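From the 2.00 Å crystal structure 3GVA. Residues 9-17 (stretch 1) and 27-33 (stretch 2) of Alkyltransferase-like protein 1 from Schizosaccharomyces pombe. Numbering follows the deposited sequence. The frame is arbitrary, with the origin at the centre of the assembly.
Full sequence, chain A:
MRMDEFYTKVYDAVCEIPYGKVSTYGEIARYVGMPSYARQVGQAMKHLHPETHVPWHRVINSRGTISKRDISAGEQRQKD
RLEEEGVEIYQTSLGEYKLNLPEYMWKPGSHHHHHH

Stretch 1 (9-17) KVYDAVCEI
Stretch 2 27-33: EIARYVG

How do the two stretches meet? Residues 9-14 and 27-31 are helical, both helices beginning earlier in the chain, and their axes approach to 10.0 Å with 109° between their N-to-C directions. The nearest CA atoms belong to A13 and I28, 6.8 Å apart. A13 points its CB toward the other stretch, and its methyl touches three residues: A13 CB lies 3.9 Å from I28 CG2, 4.0 Å from Y31 CD2 and 3.5 Å from V32 CG1.

What does I28, the most covered residue, do? Its CA-to-CB bond points toward stretch 1, with chi1 and chi2 both m (-66°, -65°). Besides A13 it reaches V10, at 4.5 Å between V10 CG1 and I28 CG2, and I17, at 4.3 Å between I17 CD1 and I28 CD1. V10 is t; I17 is m, t and is the last residue of a type I turn from V14 to I17, in which I17 N donates to V14 O at 3.0 Å.

Why does V32 matter beyond its side chain? It is the first residue after the helix to leave helical phi/psi (-91/15), though V32 N still bonds I28 O at 2.9 Å. Its carbonyl accepts from K9: K9 NZ donates to V32 O at 2.9 Å. The lysine starts out sideways and extends t, t, t before chi4 turns m, bringing K9 NZ within 3.3 Å of V32 CB. V32 itself is m. G33 follows with positive phi (71/30), a conformation that favours glycine.

What does Y31 contribute? With chi1 t and chi2 66°, it turns its ring edge to A13 CB and E16 OE1. Y31 OH donates a weak hydrogen bond to E16 OE1 at 3.4 Å; E16 has chi1 m, chi2 t and chi3 -69°.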

# COMPACT_ATOMS: atom_id res chain seq x y z
N LYS A 9 -0.68 -15.20 -1.58
CA LYS A 9 -2.04 -14.92 -1.10
C LYS A 9 -2.17 -13.42 -0.84
O LYS A 9 -3.24 -12.81 -1.05
CB LYS A 9 -2.30 -15.70 0.18
CG LYS A 9 -3.77 -15.86 0.53
CD LYS A 9 -3.95 -16.65 1.82
CE LYS A 9 -5.41 -17.02 2.04
NZ LYS A 9 -6.32 -15.84 1.98
N VAL A 10 -1.08 -12.82 -0.38
CA VAL A 10 -1.04 -11.39 -0.12
C VAL A 10 -1.11 -10.65 -1.45
O VAL A 10 -1.91 -9.72 -1.61
CB VAL A 10 0.26 -10.99 0.62
CG1 VAL A 10 0.44 -9.48 0.59
CG2 VAL A 10 0.21 -11.48 2.08
N TYR A 11 -0.28 -11.06 -2.41
CA TYR A 11 -0.28 -10.41 -3.72
C TYR A 11 -1.64 -10.51 -4.40
O TYR A 11 -2.08 -9.56 -5.03
CB TYR A 11 0.82 -10.98 -4.62
CG TYR A 11 2.20 -10.90 -3.98
CD1 TYR A 11 2.49 -9.92 -3.02
CD2 TYR A 11 3.20 -11.80 -4.33
CE1 TYR A 11 3.74 -9.85 -2.42
CE2 TYR A 11 4.46 -11.74 -3.74
CZ TYR A 11 4.72 -10.76 -2.78
OH TYR A 11 5.96 -10.70 -2.18
N ASP A 12 -2.29 -11.66 -4.25
CA ASP A 12 -3.62 -11.86 -4.83
C ASP A 12 -4.56 -10.83 -4.24
O ASP A 12 -5.37 -10.24 -4.95
CB ASP A 12 -4.18 -13.25 -4.49
CG ASP A 12 -3.58 -14.34 -5.34
OD1 ASP A 12 -3.37 -14.10 -6.54
OD2 ASP A 12 -3.35 -15.45 -4.81
N ALA A 13 -4.45 -10.63 -2.94
CA ALA A 13 -5.31 -9.67 -2.26
C ALA A 13 -5.05 -8.25 -2.74
O ALA A 13 -5.99 -7.49 -2.97
CB ALA A 13 -5.12 -9.77 -0.74
N VAL A 14 -3.78 -7.89 -2.89
CA VAL A 14 -3.44 -6.54 -3.34
C VAL A 14 -3.96 -6.31 -4.77
O VAL A 14 -4.45 -5.23 -5.10
CB VAL A 14 -1.90 -6.31 -3.30
CG1 VAL A 14 -1.56 -4.93 -3.85
CG2 VAL A 14 -1.40 -6.44 -1.85
N CYS A 15 -3.86 -7.34 -5.61
CA CYS A 15 -4.34 -7.24 -6.99
C CYS A 15 -5.84 -6.95 -7.02
O CYS A 15 -6.38 -6.56 -8.05
CB CYS A 15 -4.06 -8.54 -7.75
SG CYS A 15 -2.32 -8.79 -8.19
N GLU A 16 -6.51 -7.16 -5.89
CA GLU A 16 -7.94 -6.90 -5.83
C GLU A 16 -8.31 -5.47 -5.41
O GLU A 16 -9.46 -5.07 -5.58
CB GLU A 16 -8.62 -7.89 -4.90
CG GLU A 16 -8.70 -9.28 -5.48
CD GLU A 16 -9.43 -10.23 -4.57
OE1 GLU A 16 -8.89 -10.56 -3.49
OE2 GLU A 16 -10.56 -10.65 -4.93
N ILE A 17 -7.36 -4.72 -4.85
CA ILE A 17 -7.64 -3.33 -4.47
C ILE A 17 -8.01 -2.62 -5.77
O ILE A 17 -7.24 -2.63 -6.73
CB ILE A 17 -6.40 -2.63 -3.85
CG1 ILE A 17 -5.86 -3.43 -2.66
CG2 ILE A 17 -6.77 -1.22 -3.38
CD1 ILE A 17 -4.56 -2.90 -2.10
N GLU A 27 -5.28 -4.21 7.10
CA GLU A 27 -6.53 -4.50 6.40
C GLU A 27 -6.39 -5.74 5.54
O GLU A 27 -7.26 -6.61 5.53
CB GLU A 27 -6.94 -3.31 5.53
CG GLU A 27 -7.43 -2.10 6.29
CD GLU A 27 -8.75 -2.37 6.99
OE1 GLU A 27 -8.77 -2.42 8.24
OE2 GLU A 27 -9.77 -2.53 6.29
N ILE A 28 -5.28 -5.83 4.81
CA ILE A 28 -5.06 -6.98 3.93
C ILE A 28 -4.94 -8.26 4.74
O ILE A 28 -5.52 -9.29 4.37
CB ILE A 28 -3.79 -6.78 3.07
CG1 ILE A 28 -4.00 -5.62 2.10
CG2 ILE A 28 -3.45 -8.07 2.33
CD1 ILE A 28 -5.09 -5.84 1.05
N ALA A 29 -4.20 -8.19 5.84
CA ALA A 29 -4.02 -9.36 6.70
C ALA A 29 -5.36 -9.88 7.20
O ALA A 29 -5.59 -11.08 7.22
CB ALA A 29 -3.11 -9.02 7.87
N ARG A 30 -6.24 -8.97 7.59
CA ARG A 30 -7.56 -9.35 8.08
C ARG A 30 -8.41 -9.84 6.91
O ARG A 30 -9.27 -10.72 7.07
CB ARG A 30 -8.24 -8.16 8.77
CG ARG A 30 -7.62 -7.78 10.12
CD ARG A 30 -8.43 -6.70 10.85
NE ARG A 30 -8.20 -5.34 10.33
CZ ARG A 30 -7.12 -4.61 10.58
NH1 ARG A 30 -6.13 -5.09 11.33
NH2 ARG A 30 -7.01 -3.38 10.07
N TYR A 31 -8.17 -9.29 5.73
CA TYR A 31 -8.92 -9.67 4.54
C TYR A 31 -8.60 -11.10 4.07
O TYR A 31 -9.49 -11.81 3.61
CB TYR A 31 -8.63 -8.69 3.40
CG TYR A 31 -9.38 -9.02 2.13
CD1 TYR A 31 -10.77 -8.95 2.07
CD2 TYR A 31 -8.69 -9.40 0.97
CE1 TYR A 31 -11.46 -9.24 0.90
CE2 TYR A 31 -9.37 -9.70 -0.20
CZ TYR A 31 -10.75 -9.61 -0.23
OH TYR A 31 -11.43 -9.88 -1.39
N VAL A 32 -7.35 -11.51 4.19
CA VAL A 32 -6.96 -12.86 3.76
C VAL A 32 -7.06 -13.90 4.87
O VAL A 32 -6.50 -14.99 4.75
CB VAL A 32 -5.53 -12.89 3.18
CG1 VAL A 32 -5.45 -11.97 1.98
CG2 VAL A 32 -4.51 -12.50 4.23
N GLY A 33 -7.76 -13.56 5.95
CA GLY A 33 -7.93 -14.48 7.07
C GLY A 33 -6.72 -14.77 7.93
O GLY A 33 -6.61 -15.85 8.50